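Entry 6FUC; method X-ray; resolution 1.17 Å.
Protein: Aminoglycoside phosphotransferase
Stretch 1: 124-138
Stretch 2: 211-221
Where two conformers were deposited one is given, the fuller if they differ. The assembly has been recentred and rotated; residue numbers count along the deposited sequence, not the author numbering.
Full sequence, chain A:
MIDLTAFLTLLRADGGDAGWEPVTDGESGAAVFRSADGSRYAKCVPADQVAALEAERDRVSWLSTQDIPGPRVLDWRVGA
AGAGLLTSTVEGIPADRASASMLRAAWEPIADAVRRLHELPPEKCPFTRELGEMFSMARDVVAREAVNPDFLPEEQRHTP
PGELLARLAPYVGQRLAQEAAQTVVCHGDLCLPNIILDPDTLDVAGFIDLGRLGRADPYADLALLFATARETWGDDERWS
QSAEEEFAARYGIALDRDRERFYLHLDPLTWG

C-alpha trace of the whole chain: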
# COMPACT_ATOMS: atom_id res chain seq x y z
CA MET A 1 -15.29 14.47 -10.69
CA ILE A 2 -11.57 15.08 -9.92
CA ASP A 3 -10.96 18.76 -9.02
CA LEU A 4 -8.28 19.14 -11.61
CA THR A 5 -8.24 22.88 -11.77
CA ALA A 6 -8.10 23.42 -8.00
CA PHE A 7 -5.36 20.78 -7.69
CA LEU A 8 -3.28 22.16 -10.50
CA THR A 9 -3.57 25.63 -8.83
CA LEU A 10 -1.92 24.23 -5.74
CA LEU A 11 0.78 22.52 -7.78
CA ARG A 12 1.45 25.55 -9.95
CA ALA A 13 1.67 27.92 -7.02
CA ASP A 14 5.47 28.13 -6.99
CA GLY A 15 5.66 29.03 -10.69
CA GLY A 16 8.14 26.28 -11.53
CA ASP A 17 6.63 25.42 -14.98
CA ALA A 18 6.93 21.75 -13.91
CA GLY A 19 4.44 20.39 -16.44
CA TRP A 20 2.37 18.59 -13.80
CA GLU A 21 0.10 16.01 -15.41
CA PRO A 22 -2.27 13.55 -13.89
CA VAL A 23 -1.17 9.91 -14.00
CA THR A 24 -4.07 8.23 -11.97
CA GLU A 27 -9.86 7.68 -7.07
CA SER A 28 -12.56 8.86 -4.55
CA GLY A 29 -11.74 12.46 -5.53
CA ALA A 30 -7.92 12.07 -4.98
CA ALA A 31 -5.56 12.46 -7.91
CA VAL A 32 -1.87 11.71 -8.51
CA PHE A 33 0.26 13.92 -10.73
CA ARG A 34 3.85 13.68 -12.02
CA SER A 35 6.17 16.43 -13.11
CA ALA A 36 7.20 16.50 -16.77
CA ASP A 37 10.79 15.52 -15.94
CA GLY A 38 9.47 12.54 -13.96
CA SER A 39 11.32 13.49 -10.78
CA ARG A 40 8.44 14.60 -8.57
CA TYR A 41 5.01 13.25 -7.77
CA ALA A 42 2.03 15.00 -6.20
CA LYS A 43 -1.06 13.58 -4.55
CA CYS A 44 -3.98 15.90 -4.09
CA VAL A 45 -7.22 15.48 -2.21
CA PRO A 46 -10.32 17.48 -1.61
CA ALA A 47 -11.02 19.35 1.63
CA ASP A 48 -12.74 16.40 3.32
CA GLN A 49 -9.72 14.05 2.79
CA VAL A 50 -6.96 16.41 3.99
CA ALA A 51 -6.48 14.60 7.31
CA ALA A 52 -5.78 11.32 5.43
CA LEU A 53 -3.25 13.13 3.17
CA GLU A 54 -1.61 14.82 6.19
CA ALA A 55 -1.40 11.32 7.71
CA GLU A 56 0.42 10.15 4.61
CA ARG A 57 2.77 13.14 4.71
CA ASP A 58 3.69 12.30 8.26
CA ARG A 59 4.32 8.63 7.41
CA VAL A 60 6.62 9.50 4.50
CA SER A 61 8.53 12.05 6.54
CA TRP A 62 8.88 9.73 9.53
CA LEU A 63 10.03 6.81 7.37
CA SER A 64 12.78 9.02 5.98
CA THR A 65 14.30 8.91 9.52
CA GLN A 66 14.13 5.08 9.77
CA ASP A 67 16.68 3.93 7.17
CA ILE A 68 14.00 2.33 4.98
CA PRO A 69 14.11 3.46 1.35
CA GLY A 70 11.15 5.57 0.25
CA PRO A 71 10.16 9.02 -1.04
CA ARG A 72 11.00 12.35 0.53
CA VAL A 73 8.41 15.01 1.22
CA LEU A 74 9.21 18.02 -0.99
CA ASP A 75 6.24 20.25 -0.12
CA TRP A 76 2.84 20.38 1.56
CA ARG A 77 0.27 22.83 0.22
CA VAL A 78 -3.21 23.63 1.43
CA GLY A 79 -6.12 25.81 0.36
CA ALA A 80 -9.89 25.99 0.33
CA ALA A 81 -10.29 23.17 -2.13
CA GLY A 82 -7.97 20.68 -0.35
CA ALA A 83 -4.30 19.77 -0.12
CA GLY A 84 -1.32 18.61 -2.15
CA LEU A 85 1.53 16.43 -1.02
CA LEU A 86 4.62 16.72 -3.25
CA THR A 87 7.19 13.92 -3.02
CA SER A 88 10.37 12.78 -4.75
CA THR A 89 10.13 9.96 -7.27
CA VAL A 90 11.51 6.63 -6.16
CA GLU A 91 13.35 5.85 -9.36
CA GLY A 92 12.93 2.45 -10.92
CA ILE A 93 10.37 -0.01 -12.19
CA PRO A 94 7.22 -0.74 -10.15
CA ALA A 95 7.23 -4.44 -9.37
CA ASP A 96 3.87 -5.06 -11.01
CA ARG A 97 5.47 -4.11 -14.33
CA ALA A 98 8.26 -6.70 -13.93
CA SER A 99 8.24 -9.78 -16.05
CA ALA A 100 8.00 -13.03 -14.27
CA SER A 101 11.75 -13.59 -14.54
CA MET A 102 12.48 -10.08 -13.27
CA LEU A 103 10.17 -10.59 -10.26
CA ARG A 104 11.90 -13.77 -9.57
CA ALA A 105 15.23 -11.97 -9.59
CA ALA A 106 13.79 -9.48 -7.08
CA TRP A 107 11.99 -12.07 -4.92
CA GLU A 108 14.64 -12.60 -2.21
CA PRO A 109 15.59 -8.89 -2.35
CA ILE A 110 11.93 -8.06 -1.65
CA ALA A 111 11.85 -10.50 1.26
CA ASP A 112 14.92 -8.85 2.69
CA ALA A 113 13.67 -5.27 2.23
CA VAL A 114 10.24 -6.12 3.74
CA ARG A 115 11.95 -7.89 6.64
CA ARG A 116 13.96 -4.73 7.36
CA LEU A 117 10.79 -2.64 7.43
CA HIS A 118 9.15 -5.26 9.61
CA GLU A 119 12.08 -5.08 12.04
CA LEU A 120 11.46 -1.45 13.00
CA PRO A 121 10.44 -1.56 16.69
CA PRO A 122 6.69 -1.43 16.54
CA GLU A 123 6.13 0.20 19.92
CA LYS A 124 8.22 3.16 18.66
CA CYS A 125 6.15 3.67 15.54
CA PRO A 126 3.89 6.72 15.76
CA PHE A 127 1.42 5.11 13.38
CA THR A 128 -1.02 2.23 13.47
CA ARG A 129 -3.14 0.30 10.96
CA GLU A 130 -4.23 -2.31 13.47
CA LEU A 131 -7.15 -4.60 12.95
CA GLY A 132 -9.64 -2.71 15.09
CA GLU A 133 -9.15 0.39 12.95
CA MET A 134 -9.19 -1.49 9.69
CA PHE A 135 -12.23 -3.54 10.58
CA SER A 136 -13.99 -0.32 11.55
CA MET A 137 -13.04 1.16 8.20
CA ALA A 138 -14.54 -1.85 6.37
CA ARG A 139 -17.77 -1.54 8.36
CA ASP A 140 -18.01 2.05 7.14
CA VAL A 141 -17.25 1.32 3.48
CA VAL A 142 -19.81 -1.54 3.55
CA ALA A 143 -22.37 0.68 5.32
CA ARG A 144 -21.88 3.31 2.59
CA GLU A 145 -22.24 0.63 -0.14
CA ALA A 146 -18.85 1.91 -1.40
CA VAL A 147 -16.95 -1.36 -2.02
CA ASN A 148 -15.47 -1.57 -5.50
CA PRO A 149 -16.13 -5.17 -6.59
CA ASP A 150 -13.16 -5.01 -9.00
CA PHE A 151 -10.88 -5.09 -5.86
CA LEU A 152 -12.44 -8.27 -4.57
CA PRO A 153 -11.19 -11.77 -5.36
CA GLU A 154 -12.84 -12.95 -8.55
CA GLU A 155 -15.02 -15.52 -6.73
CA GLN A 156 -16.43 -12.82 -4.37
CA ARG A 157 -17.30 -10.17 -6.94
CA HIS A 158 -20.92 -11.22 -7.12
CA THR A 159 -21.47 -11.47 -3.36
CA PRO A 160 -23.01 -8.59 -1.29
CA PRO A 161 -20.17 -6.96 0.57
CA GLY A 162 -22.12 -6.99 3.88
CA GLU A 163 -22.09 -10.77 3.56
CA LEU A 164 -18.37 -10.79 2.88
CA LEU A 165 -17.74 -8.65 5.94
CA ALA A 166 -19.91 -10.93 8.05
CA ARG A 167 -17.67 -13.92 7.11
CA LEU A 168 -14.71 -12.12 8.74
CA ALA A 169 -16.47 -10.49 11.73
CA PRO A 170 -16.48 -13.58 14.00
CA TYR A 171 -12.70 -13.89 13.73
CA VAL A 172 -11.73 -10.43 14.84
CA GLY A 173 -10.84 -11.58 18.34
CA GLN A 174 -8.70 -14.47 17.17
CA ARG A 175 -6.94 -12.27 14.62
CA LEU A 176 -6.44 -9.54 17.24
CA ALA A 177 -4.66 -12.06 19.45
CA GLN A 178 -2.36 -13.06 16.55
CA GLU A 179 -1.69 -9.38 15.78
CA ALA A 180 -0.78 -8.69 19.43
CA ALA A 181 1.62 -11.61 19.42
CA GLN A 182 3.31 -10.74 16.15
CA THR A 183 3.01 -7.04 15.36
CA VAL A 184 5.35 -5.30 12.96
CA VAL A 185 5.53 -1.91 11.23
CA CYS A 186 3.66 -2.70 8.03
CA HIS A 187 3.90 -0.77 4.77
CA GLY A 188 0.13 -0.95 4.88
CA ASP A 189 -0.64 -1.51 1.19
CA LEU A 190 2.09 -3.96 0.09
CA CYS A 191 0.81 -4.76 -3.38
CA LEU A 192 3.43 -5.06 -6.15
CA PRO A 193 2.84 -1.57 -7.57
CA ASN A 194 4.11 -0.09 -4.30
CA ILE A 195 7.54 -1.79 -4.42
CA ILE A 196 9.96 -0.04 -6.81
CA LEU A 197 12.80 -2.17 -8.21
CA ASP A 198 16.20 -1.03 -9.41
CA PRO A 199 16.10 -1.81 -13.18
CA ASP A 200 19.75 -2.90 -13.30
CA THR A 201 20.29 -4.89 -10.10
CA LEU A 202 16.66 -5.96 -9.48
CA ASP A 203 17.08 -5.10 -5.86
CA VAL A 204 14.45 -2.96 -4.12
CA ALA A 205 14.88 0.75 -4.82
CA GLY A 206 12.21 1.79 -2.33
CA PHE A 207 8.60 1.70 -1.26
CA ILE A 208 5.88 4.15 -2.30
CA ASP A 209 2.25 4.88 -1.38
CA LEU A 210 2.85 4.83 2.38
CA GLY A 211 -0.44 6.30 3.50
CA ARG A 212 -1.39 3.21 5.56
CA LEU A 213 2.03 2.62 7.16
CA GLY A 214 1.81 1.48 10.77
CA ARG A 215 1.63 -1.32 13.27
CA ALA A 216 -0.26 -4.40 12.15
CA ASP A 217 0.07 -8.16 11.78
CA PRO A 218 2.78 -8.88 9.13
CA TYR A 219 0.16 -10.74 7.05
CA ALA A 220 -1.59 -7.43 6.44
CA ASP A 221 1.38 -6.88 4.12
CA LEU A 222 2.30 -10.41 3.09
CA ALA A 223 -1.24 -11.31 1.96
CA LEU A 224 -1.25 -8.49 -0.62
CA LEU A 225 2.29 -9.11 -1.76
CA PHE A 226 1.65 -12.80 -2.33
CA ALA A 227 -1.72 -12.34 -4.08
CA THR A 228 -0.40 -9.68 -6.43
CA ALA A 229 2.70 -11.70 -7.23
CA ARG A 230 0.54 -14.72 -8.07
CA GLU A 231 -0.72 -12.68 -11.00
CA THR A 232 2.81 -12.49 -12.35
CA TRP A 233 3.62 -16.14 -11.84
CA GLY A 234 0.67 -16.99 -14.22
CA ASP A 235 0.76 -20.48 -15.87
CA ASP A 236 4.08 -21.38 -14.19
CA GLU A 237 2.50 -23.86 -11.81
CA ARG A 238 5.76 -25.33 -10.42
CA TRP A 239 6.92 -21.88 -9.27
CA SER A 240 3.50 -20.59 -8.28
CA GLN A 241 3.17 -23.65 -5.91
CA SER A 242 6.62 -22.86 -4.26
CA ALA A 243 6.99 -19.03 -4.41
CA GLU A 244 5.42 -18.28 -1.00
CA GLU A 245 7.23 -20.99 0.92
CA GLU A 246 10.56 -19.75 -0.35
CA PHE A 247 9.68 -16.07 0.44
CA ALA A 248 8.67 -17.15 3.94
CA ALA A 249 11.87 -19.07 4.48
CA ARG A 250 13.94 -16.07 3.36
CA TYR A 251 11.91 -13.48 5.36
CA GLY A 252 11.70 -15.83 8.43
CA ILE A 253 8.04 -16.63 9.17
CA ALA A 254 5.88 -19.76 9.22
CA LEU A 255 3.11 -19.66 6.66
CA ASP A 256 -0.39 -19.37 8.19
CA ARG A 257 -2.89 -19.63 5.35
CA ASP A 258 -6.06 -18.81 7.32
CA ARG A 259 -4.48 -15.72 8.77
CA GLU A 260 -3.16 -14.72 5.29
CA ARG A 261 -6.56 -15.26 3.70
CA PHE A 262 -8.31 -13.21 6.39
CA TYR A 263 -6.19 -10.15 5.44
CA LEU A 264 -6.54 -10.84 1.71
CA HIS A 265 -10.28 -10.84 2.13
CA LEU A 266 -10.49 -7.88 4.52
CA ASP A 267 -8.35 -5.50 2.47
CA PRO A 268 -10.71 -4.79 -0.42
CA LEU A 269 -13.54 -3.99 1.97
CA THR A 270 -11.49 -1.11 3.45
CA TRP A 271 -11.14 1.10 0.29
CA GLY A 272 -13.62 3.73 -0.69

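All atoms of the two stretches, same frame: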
# COMPACT_ATOMS: atom_id res chain seq x y z
N LYS A 124 7.68 1.83 18.91
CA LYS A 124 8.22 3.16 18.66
C LYS A 124 7.59 3.80 17.43
O LYS A 124 7.89 4.96 17.12
CB LYS A 124 9.72 3.09 18.54
CG LYS A 124 10.35 2.49 19.83
CD LYS A 124 11.85 2.68 19.78
CE LYS A 124 12.61 1.85 20.81
NZ LYS A 124 11.85 1.54 22.00
N CYS A 125 6.78 3.08 16.73
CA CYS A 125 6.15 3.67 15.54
C CYS A 125 5.06 4.60 15.98
O CYS A 125 4.21 4.22 16.74
CB CYS A 125 5.57 2.57 14.66
SG CYS A 125 4.97 3.15 13.09
N PRO A 126 5.00 5.83 15.44
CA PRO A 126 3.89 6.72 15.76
C PRO A 126 2.55 6.29 15.20
O PRO A 126 1.50 6.81 15.60
CB PRO A 126 4.29 8.06 15.01
CG PRO A 126 5.72 7.97 14.91
CD PRO A 126 6.07 6.56 14.68
N PHE A 127 2.59 5.38 14.24
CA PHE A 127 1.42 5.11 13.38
C PHE A 127 0.93 3.68 13.57
O PHE A 127 1.72 2.75 13.81
CB PHE A 127 1.85 5.27 11.92
CG PHE A 127 2.51 6.59 11.67
CD1 PHE A 127 1.81 7.74 11.69
CD2 PHE A 127 3.87 6.65 11.44
CE1 PHE A 127 2.42 8.97 11.48
CE2 PHE A 127 4.49 7.86 11.24
CZ PHE A 127 3.78 9.04 11.27
N THR A 128 -0.38 3.53 13.40
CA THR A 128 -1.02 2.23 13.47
C THR A 128 -1.94 2.00 12.27
O THR A 128 -2.56 2.93 11.77
CB THR A 128 -1.80 2.07 14.76
OG1 THR A 128 -2.94 2.95 14.76
CG2 THR A 128 -0.95 2.21 15.98
N ARG A 129 -2.05 0.74 11.88
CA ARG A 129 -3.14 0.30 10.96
C ARG A 129 -3.62 -1.05 11.48
O ARG A 129 -3.73 -2.04 10.77
CB ARG A 129 -2.72 0.25 9.49
CG ARG A 129 -1.57 -0.64 9.16
CD ARG A 129 -1.80 -1.39 7.87
NE ARG A 129 -2.94 -2.32 8.06
CZ ARG A 129 -3.52 -3.02 7.09
NH1 ARG A 129 -3.22 -2.91 5.80
NH2 ARG A 129 -4.39 -3.95 7.45
N GLU A 130 -3.90 -1.10 12.79
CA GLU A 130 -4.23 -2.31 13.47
C GLU A 130 -5.65 -2.75 13.12
O GLU A 130 -6.45 -1.98 12.55
CB GLU A 130 -3.98 -2.19 14.98
CG GLU A 130 -2.51 -2.16 15.33
CD GLU A 130 -2.19 -1.56 16.64
OE1 GLU A 130 -3.04 -0.73 17.18
OE2 GLU A 130 -1.09 -1.83 17.18
N LEU A 131 -5.95 -4.00 13.48
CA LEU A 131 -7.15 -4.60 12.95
C LEU A 131 -8.40 -3.88 13.42
O LEU A 131 -9.38 -3.81 12.70
CB LEU A 131 -7.15 -6.08 13.35
CG LEU A 131 -8.35 -6.86 12.88
CD1 LEU A 131 -8.58 -6.74 11.40
CD2 LEU A 131 -8.13 -8.29 13.28
N GLY A 132 -8.42 -3.39 14.66
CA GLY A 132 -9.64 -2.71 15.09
C GLY A 132 -9.97 -1.51 14.25
O GLY A 132 -11.14 -1.26 13.89
N GLU A 133 -8.95 -0.72 13.87
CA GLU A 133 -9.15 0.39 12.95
C GLU A 133 -9.58 -0.06 11.55
O GLU A 133 -10.47 0.52 10.94
CB GLU A 133 -7.87 1.21 12.80
CG GLU A 133 -7.94 2.31 11.72
CD GLU A 133 -6.71 3.17 11.65
OE1 GLU A 133 -5.81 3.05 12.50
OE2 GLU A 133 -6.76 4.07 10.77
N MET A 134 -8.89 -1.08 11.05
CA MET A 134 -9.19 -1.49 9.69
C MET A 134 -10.55 -2.13 9.59
O MET A 134 -11.25 -1.95 8.59
CB MET A 134 -8.07 -2.37 9.18
CG MET A 134 -6.71 -1.65 9.10
SD MET A 134 -6.60 0.04 8.59
CE MET A 134 -7.01 -0.40 6.90
N PHE A 135 -10.93 -2.93 10.60
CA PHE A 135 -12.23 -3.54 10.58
C PHE A 135 -13.30 -2.47 10.67
O PHE A 135 -14.33 -2.52 9.97
CB PHE A 135 -12.38 -4.62 11.64
CG PHE A 135 -13.37 -5.66 11.24
CD1 PHE A 135 -13.01 -6.72 10.46
CD2 PHE A 135 -14.72 -5.56 11.55
CE1 PHE A 135 -13.84 -7.72 10.09
CE2 PHE A 135 -15.62 -6.55 11.14
CZ PHE A 135 -15.16 -7.55 10.33
N SER A 136 -13.07 -1.45 11.51
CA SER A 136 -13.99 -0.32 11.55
C SER A 136 -14.09 0.43 10.22
O SER A 136 -15.21 0.80 9.80
CB SER A 136 -13.60 0.59 12.71
OG SER A 136 -13.67 -0.16 13.93
N MET A 137 -12.98 0.59 9.50
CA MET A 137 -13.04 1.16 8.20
C MET A 137 -13.88 0.33 7.24
O MET A 137 -14.71 0.87 6.48
CB MET A 137 -11.62 1.25 7.67
CG MET A 137 -10.76 2.35 8.19
SD MET A 137 -9.16 2.47 7.41
CE MET A 137 -9.64 3.40 5.99
N ALA A 138 -13.72 -0.97 7.23
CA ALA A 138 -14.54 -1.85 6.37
C ALA A 138 -16.01 -1.73 6.72
O ALA A 138 -16.83 -1.72 5.82
CB ALA A 138 -14.07 -3.27 6.53
N GLY A 211 0.61 5.69 2.72
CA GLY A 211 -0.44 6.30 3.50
C GLY A 211 -1.09 5.46 4.57
O GLY A 211 -1.76 6.01 5.44
N ARG A 212 -0.89 4.13 4.54
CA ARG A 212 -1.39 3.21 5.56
C ARG A 212 -0.29 2.64 6.43
O ARG A 212 -0.57 1.70 7.19
CB ARG A 212 -2.25 2.11 4.92
CG ARG A 212 -3.54 2.64 4.40
CD ARG A 212 -4.39 1.51 3.79
NE ARG A 212 -5.71 1.99 3.48
CZ ARG A 212 -6.76 1.18 3.35
NH1 ARG A 212 -6.62 -0.11 3.42
NH2 ARG A 212 -7.96 1.71 3.12
N LEU A 213 0.91 3.15 6.37
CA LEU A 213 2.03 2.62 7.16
C LEU A 213 1.63 2.59 8.64
O LEU A 213 1.02 3.53 9.17
CB LEU A 213 3.22 3.51 6.93
CG LEU A 213 4.47 3.16 7.73
CD1 LEU A 213 5.75 3.13 6.93
CD2 LEU A 213 4.56 3.77 9.00
N GLY A 214 2.02 1.52 9.33
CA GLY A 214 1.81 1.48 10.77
C GLY A 214 1.81 0.10 11.30
O GLY A 214 1.83 -0.89 10.54
N ARG A 215 1.71 -0.03 12.63
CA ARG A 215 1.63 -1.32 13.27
C ARG A 215 0.48 -2.13 12.71
O ARG A 215 -0.65 -1.64 12.59
CB ARG A 215 1.33 -1.15 14.77
CG ARG A 215 2.51 -0.68 15.58
CD ARG A 215 2.31 -0.90 17.06
NE ARG A 215 1.30 -0.06 17.68
CZ ARG A 215 1.56 1.15 18.18
NH1 ARG A 215 2.77 1.66 18.01
NH2 ARG A 215 0.64 1.84 18.81
N ALA A 216 0.73 -3.44 12.49
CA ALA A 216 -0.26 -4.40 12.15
C ALA A 216 0.39 -5.79 12.15
O ALA A 216 1.60 -5.93 12.28
CB ALA A 216 -0.90 -4.12 10.79
N ASP A 217 -0.43 -6.82 12.00
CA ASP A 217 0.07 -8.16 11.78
C ASP A 217 0.88 -8.18 10.46
O ASP A 217 0.42 -7.59 9.47
CB ASP A 217 -1.14 -9.10 11.70
CG ASP A 217 -0.83 -10.55 11.59
OD1 ASP A 217 -0.03 -10.98 10.73
OD2 ASP A 217 -1.38 -11.30 12.37
N PRO A 218 2.04 -8.85 10.42
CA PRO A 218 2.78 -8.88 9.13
C PRO A 218 1.98 -9.39 7.95
O PRO A 218 2.28 -9.04 6.81
CB PRO A 218 3.95 -9.77 9.44
CG PRO A 218 3.58 -10.57 10.65
CD PRO A 218 2.71 -9.62 11.47
N TYR A 219 1.01 -10.28 8.19
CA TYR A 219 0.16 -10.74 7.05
C TYR A 219 -0.71 -9.68 6.42
O TYR A 219 -1.17 -9.88 5.31
CB TYR A 219 -0.66 -11.99 7.48
CG TYR A 219 0.17 -13.22 7.46
CD1 TYR A 219 0.52 -13.80 6.26
CD2 TYR A 219 0.71 -13.77 8.59
CE1 TYR A 219 1.33 -14.90 6.19
CE2 TYR A 219 1.53 -14.93 8.55
CZ TYR A 219 1.88 -15.43 7.34
OH TYR A 219 2.70 -16.53 7.24
N ALA A 220 -0.91 -8.53 7.10
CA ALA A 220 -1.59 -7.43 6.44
C ALA A 220 -0.82 -7.03 5.19
O ALA A 220 -1.42 -6.56 4.20
CB ALA A 220 -1.77 -6.25 7.38
N ASP A 221 0.49 -7.11 5.25
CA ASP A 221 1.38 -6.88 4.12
C ASP A 221 1.58 -8.12 3.29
O ASP A 221 1.43 -8.07 2.04
CB ASP A 221 2.76 -6.38 4.62
CG ASP A 221 2.91 -4.90 4.88
OD1 ASP A 221 1.95 -4.14 4.71
OD2 ASP A 221 4.03 -4.53 5.30
O HOH W 1 2.06 4.54 18.87
O HOH W 2 -2.24 3.56 9.16
O HOH W 3 -3.99 -5.36 4.39
O HOH W 4 -1.85 0.46 19.29

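The two stretches lie far apart in sequence but run side by side in the fold, burying 708 Å² between them, both sides summed. The backbones meet at a single beta bridge, between Thr128 and Arg215. Two hydrogen bonds make it. Arg215 N donates to Phe127 O at 3.0 Å, and Arg129 N donates to Arg215 O at 2.9 Å. Arg215 thus uses both its backbone N and O, while Thr128 sits between the two residues that bond to it.

The approach is closest in CA terms at Gly214, whose CA lies 4.0 Å from Thr128 CA. Glycine fits here for two reasons. A CB would point toward the other stretch and clash with the carbonyl carbons of Phe127 and Thr128. The backbone angles, 159/176, would also jam it against the carbonyl O of Leu213.

The charged pairing is a salt bridge. Arg215 NE donates to Glu130 OE2 at 3.0 Å, with the carboxylate oxygen near the guanidinium plane, where the N-H groups point. Over one face of the same guanidinium lies the Thr128 methyl, with CG2 3.3 Å from Arg215 NH2. The flat face has no N-H to offer, so a methyl can pack there while the edge serves the acid.

Waters extend these polar contacts. Water 4 donates to Glu130 OE1 at 2.7 Å and accepts from Arg215 NH2 at 2.9 Å, adding a second link to the ion pair. Water 1 joins Cys125 O, 3.0 Å from its oxygen, to Arg215 NH2 at 3.1 Å. Water 3 accepts from Arg129 NH1 at 2.9 Å and donates to Ala220 O at 2.8 Å.

Two other arginines pack against apolar groups. Ala220 CB lies over one face of the Arg129 guanidinium, 3.5 Å from Arg129 NH2. Ala216 CB is 3.9 Å from Arg129 NE, a buried nitrogen with no partner in the model. Arg212 reaches from the second stretch to the helix of the first. Met134 CE covers one face of its guanidinium, 3.5 Å from Arg212 NH1, and Met137 CE is 3.7 Å from Arg212 NH2.

A small apolar cluster forms around Leu213. Its CB points away, but the side chain's end comes nearer. Leu213 CD2 lies 3.8 Å from Phe127 CD2 and 4.2 Å from Cys125 SG. Cys125 SG also accepts from Phe127 N at 3.5 Å, a bond within the first stretch that ties together the two residues meeting Leu213.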